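Local coordinates for erythrocyte membrane protein 1 (Plasmodium falciparum, PDB 6S8T), which probably binds the host receptor ICAM-1 through this DBLbeta domain, one piece of a much longer adhesion protein of malaria-infected erythrocytes, at residues 178-181 with 182-186; 206-209 with 210-213; 260-263 with 264-267. All coordinates share one frame; numbering follows the deposited sequence. Where two conformers were deposited one is given.

Interaction 1. Residues 178-181 with 182-186; sequences ICRA and VRYSF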
loop_
_atom_site.group_PDB
_atom_site.type_symbol
_atom_site.label_atom_id
_atom_site.label_comp_id
_atom_site.label_asym_id
_atom_site.label_seq_id
_atom_site.Cartn_x
_atom_site.Cartn_y
_atom_site.Cartn_z
ATOM N N ILE A 178 -7.692 10.393 -0.928
ATOM C CA ILE A 178 -8.232 9.683 0.230
ATOM C C ILE A 178 -8.841 8.352 -0.197
ATOM O O ILE A 178 -8.685 7.334 0.487
ATOM C CB ILE A 178 -9.263 10.559 0.969
ATOM C CG1 ILE A 178 -8.616 11.832 1.515
ATOM C CG2 ILE A 178 -9.908 9.785 2.104
ATOM C CD1 ILE A 178 -9.605 12.776 2.198
ATOM N N CYS A 179 -9.549 8.339 -1.331
ATOM C CA CYS A 179 -10.122 7.094 -1.831
ATOM C C CYS A 179 -9.032 6.068 -2.137
ATOM O O CYS A 179 -9.194 4.876 -1.843
ATOM C CB CYS A 179 -10.985 7.375 -3.068
ATOM S SG CYS A 179 -12.528 8.315 -2.734
ATOM N N ARG A 180 -7.904 6.511 -2.706
ATOM C CA ARG A 180 -6.807 5.586 -2.995
ATOM C C ARG A 180 -6.200 5.023 -1.713
ATOM O O ARG A 180 -5.832 3.843 -1.662
ATOM C CB ARG A 180 -5.727 6.274 -3.836
ATOM C CG ARG A 180 -6.064 6.421 -5.320
ATOM C CD ARG A 180 -4.846 6.842 -6.145
ATOM N NE ARG A 180 -4.261 8.100 -5.683
ATOM C CZ ARG A 180 -4.600 9.302 -6.143
ATOM N NH1 ARG A 180 -4.013 10.389 -5.658
ATOM N NH2 ARG A 180 -5.526 9.422 -7.085
ATOM N N ALA A 181 -6.085 5.853 -0.668
ATOM C CA ALA A 181 -5.503 5.392 0.589
ATOM C C ALA A 181 -6.354 4.302 1.230
ATOM O O ALA A 181 -5.819 3.353 1.818
ATOM C CB ALA A 181 -5.328 6.570 1.550
ATOM N N VAL A 182 -7.680 4.423 1.133
ATOM C CA VAL A 182 -8.557 3.380 1.656
ATOM C C VAL A 182 -8.436 2.106 0.820
ATOM O O VAL A 182 -8.539 0.994 1.351
ATOM C CB VAL A 182 -10.008 3.897 1.726
ATOM C CG1 VAL A 182 -10.951 2.819 2.243
ATOM C CG2 VAL A 182 -10.089 5.140 2.621
ATOM N N ARG A 183 -8.197 2.237 -0.488
ATOM C CA ARG A 183 -7.994 1.051 -1.317
ATOM C C ARG A 183 -6.658 0.385 -1.006
ATOM O O ARG A 183 -6.559 -0.848 -1.003
ATOM C CB ARG A 183 -8.096 1.423 -2.796
ATOM C CG ARG A 183 -9.490 1.875 -3.207
ATOM C CD ARG A 183 -9.500 2.551 -4.568
ATOM N NE ARG A 183 -8.987 1.674 -5.618
ATOM C CZ ARG A 183 -8.958 1.994 -6.906
ATOM N NH1 ARG A 183 -9.421 3.172 -7.308
ATOM N NH2 ARG A 183 -8.471 1.135 -7.792
ATOM N N TYR A 184 -5.624 1.186 -0.726
ATOM C CA TYR A 184 -4.344 0.630 -0.292
ATOM C C TYR A 184 -4.484 -0.128 1.024
ATOM O O TYR A 184 -3.844 -1.169 1.218
ATOM C CB TYR A 184 -3.306 1.745 -0.147
ATOM C CG TYR A 184 -2.895 2.414 -1.443
ATOM C CD1 TYR A 184 -2.762 1.680 -2.617
ATOM C CD2 TYR A 184 -2.632 3.782 -1.487
ATOM C CE1 TYR A 184 -2.379 2.289 -3.800
ATOM C CE2 TYR A 184 -2.253 4.401 -2.666
ATOM C CZ TYR A 184 -2.127 3.646 -3.820
ATOM O OH TYR A 184 -1.748 4.250 -4.997
ATOM N N SER A 185 -5.304 0.383 1.949
ATOM C CA SER A 185 -5.487 -0.290 3.232
ATOM C C SER A 185 -6.262 -1.590 3.070
ATOM O O SER A 185 -5.975 -2.581 3.752
ATOM C CB SER A 185 -6.205 0.634 4.215
ATOM O OG SER A 185 -6.688 -0.093 5.334
ATOM N N PHE A 186 -7.260 -1.602 2.183
ATOM C CA PHE A 186 -7.975 -2.839 1.880
ATOM C C PHE A 186 -7.031 -3.886 1.296
ATOM O O PHE A 186 -7.139 -5.077 1.610
ATOM C CB PHE A 186 -9.130 -2.546 0.917
ATOM C CG PHE A 186 -9.719 -3.769 0.256
ATOM C CD1 PHE A 186 -10.578 -4.609 0.948
ATOM C CD2 PHE A 186 -9.436 -4.058 -1.072
ATOM C CE1 PHE A 186 -11.130 -5.729 0.334
ATOM C CE2 PHE A 186 -9.983 -5.176 -1.693
ATOM C CZ PHE A 186 -10.832 -6.010 -0.988
#
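In a buried turn of helix 172-194 in the Duffy-binding-like domain, Arg180 and Tyr184 stand one turn apart and meet along their length. They lie side by side and point the same way, with Arg180 CB 4.1 Å from Tyr184 CE2 and Arg180 CD 4.2 Å from Tyr184 OH. The guanidinium and ring planes are turned 57° apart, and it is the methylenes of the arginine that touch the tyrosine. The ring also rests on the backbone of its partner: Arg180 O sits 3.1 Å above one face, displaced toward the rim, and comes within 3.2 Å of Tyr184 CD2. Tyr184 CG, anti to its own carbonyl carbon at a chi1 of -67°, is directed back along the helix over that oxygen. The same oxygen accepts the bond from Tyr184 N, at 2.8 Å and 158°. Val182 N to Ile178 O, Arg183 N to Cys179 O and Ser185 N to Ala181 O continue this regular i to i+4 alpha-helical pattern. DBL domains are helical scaffolds tied by disulfides, and here Cys179 is bridged to Cys278, anchoring the helix to a loop. Arg183 likewise runs its CG past the carbonyl one turn back, 3.3 Å from Cys179 O, before its guanidinium reaches Asp288 in a salt bridge. Arg180 makes salt bridges through NH2 to Asp277 and NH1 to Glu303, two carboxylates that suit a buried cation and probably hold it charged. Small Ala181 fits where helix 137-163 closes in and its Ile156 touches the methyl. Val182 places CG2 3.4 Å from Ile178 O, a beta-branched shape that keeps carbon close to the backbone while reaching Leu268 of helix 246-268. Ser185 OG, buried beside Met118, is satisfied by Asp152.

Interaction 2. Residues 206-209 with 210-213; sequences KLQG and HLQI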
loop_
_atom_site.group_PDB
_atom_site.type_symbol
_atom_site.label_atom_id
_atom_site.label_comp_id
_atom_site.label_asym_id
_atom_site.label_seq_id
_atom_site.Cartn_x
_atom_site.Cartn_y
_atom_site.Cartn_z
ATOM N N LYS A 206 3.691 -11.290 16.183
ATOM C CA LYS A 206 2.633 -11.755 17.073
ATOM C C LYS A 206 1.308 -11.887 16.333
ATOM O O LYS A 206 0.536 -12.819 16.589
ATOM C CB LYS A 206 2.494 -10.799 18.259
ATOM C CG LYS A 206 1.381 -11.157 19.227
ATOM C CD LYS A 206 1.393 -10.239 20.439
ATOM C CE LYS A 206 1.263 -8.782 20.028
ATOM N NZ LYS A 206 1.258 -7.870 21.204
ATOM N N LEU A 207 1.031 -10.968 15.406
ATOM C CA LEU A 207 -0.209 -11.036 14.642
ATOM C C LEU A 207 -0.233 -12.262 13.735
ATOM O O LEU A 207 -1.246 -12.970 13.667
ATOM C CB LEU A 207 -0.388 -9.748 13.836
ATOM C CG LEU A 207 -1.504 -9.652 12.795
ATOM C CD1 LEU A 207 -2.823 -10.148 13.349
ATOM C CD2 LEU A 207 -1.639 -8.211 12.325
ATOM N N GLN A 208 0.873 -12.539 13.042
ATOM C CA GLN A 208 0.917 -13.709 12.171
ATOM C C GLN A 208 0.821 -15.006 12.963
ATOM O O GLN A 208 0.308 -16.005 12.447
ATOM C CB GLN A 208 2.191 -13.692 11.329
ATOM C CG GLN A 208 2.207 -12.616 10.263
ATOM C CD GLN A 208 1.084 -12.782 9.257
ATOM O OE1 GLN A 208 0.732 -13.902 8.878
ATOM N NE2 GLN A 208 0.505 -11.663 8.826
ATOM N N GLY A 209 1.299 -15.012 14.209
ATOM C CA GLY A 209 1.217 -16.221 15.011
ATOM C C GLY A 209 -0.211 -16.583 15.372
ATOM O O GLY A 209 -0.568 -17.763 15.431
ATOM N N HIS A 210 -1.047 -15.571 15.621
ATOM C CA HIS A 210 -2.452 -15.826 15.915
ATOM C C HIS A 210 -3.165 -16.422 14.708
ATOM O O HIS A 210 -3.984 -17.336 14.856
ATOM C CB HIS A 210 -3.139 -14.535 16.356
ATOM C CG HIS A 210 -2.606 -13.969 17.635
ATOM N ND1 HIS A 210 -1.926 -14.730 18.561
ATOM C CD2 HIS A 210 -2.656 -12.715 18.145
ATOM C CE1 HIS A 210 -1.579 -13.971 19.585
ATOM N NE2 HIS A 210 -2.010 -12.743 19.357
ATOM N N LEU A 211 -2.863 -15.922 13.507
ATOM C CA LEU A 211 -3.537 -16.415 12.309
ATOM C C LEU A 211 -3.140 -17.854 11.998
ATOM O O LEU A 211 -3.966 -18.639 11.515
ATOM C CB LEU A 211 -3.229 -15.506 11.119
ATOM C CG LEU A 211 -3.700 -14.054 11.229
ATOM C CD1 LEU A 211 -3.336 -13.275 9.970
ATOM C CD2 LEU A 211 -5.196 -13.993 11.488
ATOM N N GLN A 212 -1.886 -18.222 12.264
ATOM C CA GLN A 212 -1.458 -19.593 12.009
ATOM C C GLN A 212 -2.181 -20.587 12.908
ATOM O O GLN A 212 -2.444 -21.720 12.490
ATOM C CB GLN A 212 0.054 -19.711 12.185
ATOM C CG GLN A 212 0.835 -18.893 11.177
ATOM C CD GLN A 212 2.312 -18.824 11.499
ATOM O OE1 GLN A 212 3.077 -18.143 10.814
ATOM N NE2 GLN A 212 2.723 -19.530 12.549
ATOM N N ILE A 213 -2.516 -20.186 14.134
ATOM C CA ILE A 213 -3.272 -21.074 15.011
ATOM C C ILE A 213 -4.739 -21.110 14.604
ATOM O O ILE A 213 -5.366 -22.175 14.601
ATOM C CB ILE A 213 -3.099 -20.649 16.480
ATOM C CG1 ILE A 213 -1.640 -20.809 16.911
ATOM C CG2 ILE A 213 -4.011 -21.459 17.385
ATOM C CD1 ILE A 213 -1.381 -20.386 18.336
HETATM O O HOH W 1 2.213 -16.215 8.322
#
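Lys206 and His210, one turn apart on helix 202-221, lie alongside each other and point the same way, and the nonpolar part of the lysine does the touching: its CG is 3.7 Å from His210 NE2. The imidazole also covers backbone, with Lys206 O 3.4 Å above the centre of one ring face. Lys206 carries its ammonium off beyond a bend at chi3 (58°), as suits an exposed lysine.

Among backbone bonds, Gln212 N to Gln208 O is the firm one, at 3.1 Å, and Gln212 CG lies 3.2 Å from the same Gln208 O. Leu211 N to Leu207 O and Ile213 N to Gly209 O are weak, and His210 N is shared between Lys206 O and, also weakly, Leu207 O.

Polar side chains meet through water. One molecule donates to Gln208 OE1 at 2.8 Å and, at 3.3 Å, to Gln212 OE1. Amides suit this partly exposed flank.

Buried Leu207 packs on Leu123 and Glu124 of helix 121-124, whose Glu124 O takes a weak bond from His210 NE2. Through Arg249, which donates to its OE1, and Ile192 O, which accepts from its NE2, Gln208 ties helix 202-221 to helices 246-268 and 172-194.

Interaction 3. Residues 260-263 with 264-267; sequences VWRA and MQCE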
loop_
_atom_site.group_PDB
_atom_site.type_symbol
_atom_site.label_atom_id
_atom_site.label_comp_id
_atom_site.label_asym_id
_atom_site.label_seq_id
_atom_site.Cartn_x
_atom_site.Cartn_y
_atom_site.Cartn_z
ATOM N N VAL A 260 -15.533 -7.612 3.406
ATOM C CA VAL A 260 -14.542 -6.752 4.039
ATOM C C VAL A 260 -14.602 -5.354 3.438
ATOM O O VAL A 260 -14.616 -4.351 4.164
ATOM C CB VAL A 260 -13.140 -7.378 3.911
ATOM C CG1 VAL A 260 -12.077 -6.408 4.389
ATOM C CG2 VAL A 260 -13.076 -8.683 4.701
ATOM N N TRP A 261 -14.671 -5.265 2.105
ATOM C CA TRP A 261 -14.777 -3.965 1.448
ATOM C C TRP A 261 -16.093 -3.270 1.776
ATOM O O TRP A 261 -16.146 -2.035 1.800
ATOM C CB TRP A 261 -14.624 -4.123 -0.065
ATOM C CG TRP A 261 -14.776 -2.834 -0.824
ATOM C CD1 TRP A 261 -15.796 -2.491 -1.661
ATOM C CD2 TRP A 261 -13.880 -1.715 -0.803
ATOM N NE1 TRP A 261 -15.587 -1.232 -2.173
ATOM C CE2 TRP A 261 -14.421 -0.732 -1.655
ATOM C CE3 TRP A 261 -12.674 -1.451 -0.148
ATOM C CZ2 TRP A 261 -13.796 0.496 -1.872
ATOM C CZ3 TRP A 261 -12.055 -0.232 -0.363
ATOM C CH2 TRP A 261 -12.617 0.725 -1.219
ATOM N N ARG A 262 -17.159 -4.036 2.026
ATOM C CA ARG A 262 -18.426 -3.429 2.426
ATOM C C ARG A 262 -18.291 -2.707 3.760
ATOM O O ARG A 262 -18.921 -1.665 3.978
ATOM C CB ARG A 262 -19.520 -4.493 2.501
ATOM C CG ARG A 262 -20.279 -4.701 1.205
ATOM C CD ARG A 262 -21.318 -5.803 1.345
ATOM N NE ARG A 262 -22.092 -5.679 2.579
ATOM C CZ ARG A 262 -23.208 -4.967 2.697
ATOM N NH1 ARG A 262 -23.691 -4.305 1.654
ATOM N NH2 ARG A 262 -23.844 -4.915 3.860
ATOM N N ALA A 263 -17.474 -3.246 4.667
ATOM C CA ALA A 263 -17.259 -2.587 5.949
ATOM C C ALA A 263 -16.553 -1.250 5.775
ATOM O O ALA A 263 -16.796 -0.315 6.547
ATOM C CB ALA A 263 -16.461 -3.501 6.879
ATOM N N MET A 264 -15.689 -1.138 4.764
ATOM C CA MET A 264 -15.034 0.126 4.455
ATOM C C MET A 264 -15.939 1.078 3.684
ATOM O O MET A 264 -15.746 2.298 3.764
ATOM C CB MET A 264 -13.744 -0.131 3.667
ATOM C CG MET A 264 -12.649 -0.820 4.477
ATOM S SD MET A 264 -11.147 -1.130 3.524
ATOM C CE MET A 264 -9.963 -1.457 4.825
ATOM N N GLN A 265 -16.925 0.556 2.952
ATOM C CA GLN A 265 -17.851 1.421 2.230
ATOM C C GLN A 265 -18.754 2.219 3.163
ATOM O O GLN A 265 -19.316 3.235 2.736
ATOM C CB GLN A 265 -18.708 0.599 1.264
ATOM C CG GLN A 265 -17.965 0.075 0.046
ATOM C CD GLN A 265 -18.869 -0.699 -0.901
ATOM O OE1 GLN A 265 -19.777 -1.412 -0.470
ATOM N NE2 GLN A 265 -18.627 -0.557 -2.200
ATOM N N CYS A 266 -18.913 1.783 4.417
ATOM C CA CYS A 266 -19.738 2.530 5.364
ATOM C C CYS A 266 -19.210 3.941 5.574
ATOM O O CYS A 266 -19.992 4.875 5.786
ATOM C CB CYS A 266 -19.805 1.799 6.705
ATOM S SG CYS A 266 -20.592 0.179 6.668
ATOM N N GLU A 267 -17.890 4.113 5.517
ATOM C CA GLU A 267 -17.264 5.408 5.742
ATOM C C GLU A 267 -17.026 6.177 4.449
ATOM O O GLU A 267 -17.112 7.410 4.450
ATOM C CB GLU A 267 -15.937 5.218 6.485
ATOM C CG GLU A 267 -16.043 4.361 7.744
ATOM C CD GLU A 267 -16.876 5.013 8.836
ATOM O OE1 GLU A 267 -16.958 6.260 8.860
ATOM O OE2 GLU A 267 -17.453 4.278 9.668
#
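Gln265 lies across Trp261 one turn along helix 246-268, its aliphatic CG over the face of the indole. This CH-pi contact puts CG 3.9 Å from the centroid of the five-membered ring, 29° off the normal. The side chains cross at about a right angle, with ring and amide planes 53° apart.

Met264 supplies a Met-aromatic contact: SD is 4.0 Å from Trp261 CE3 and approaches the six-membered ring obliquely, 64° off its normal. Trp261, with CG anti to the backbone N, turns its indole so that Gln265 CG and Met264 SD meet it from the same side. The unbranched, polarisable methionine runs on to helices 137-163 and 172-194, meeting Ala149, Ala153 and Phe186.

Backbone bonding mixes i to i+4 with weak i to i+3 bonds. Gln265 N to Trp261 O is sound at 2.9 Å; Met264 N bonds weakly to Val260 O and Trp261 O, and Arg262 O weakly accepts from Gln265 N and Cys266 N.

Covalently, Cys266 is bridged to Cys61.

Trp261 NE1 and Gln265 NE2 are both donors yet only 3.1 Å apart, because both bond to Tyr280 O; that one carbonyl satisfies two buried N-H groups and fixes indole and amide together.

Overall arrangement
Interactions 1 and 3 belong to the buried core, whereas interaction 2 is partly exposed. Helices 172-194 and 246-268 pack directly: Phe186 and Trp261 meet edge-to-face, Phe186 CB lies 3.6 Å from Met264 SD, and Arg183 CG packs on Trp261 CH2. Interaction 2, on helix 202-221, which lies between them in the chain, touches neither, its centre lying about 25 Å from that of interaction 1 and 24 Å from that of interaction 3. Chemistry follows position. The 178-186 turn sets a buried Arg180 and a partly exposed Arg183 against acids, the 260-267 turn uses an indole with sulfur and amide partners, and the 206-213 turn combines an imidazole over a carbonyl with a water shared by two amides. A disulfide anchors each core turn.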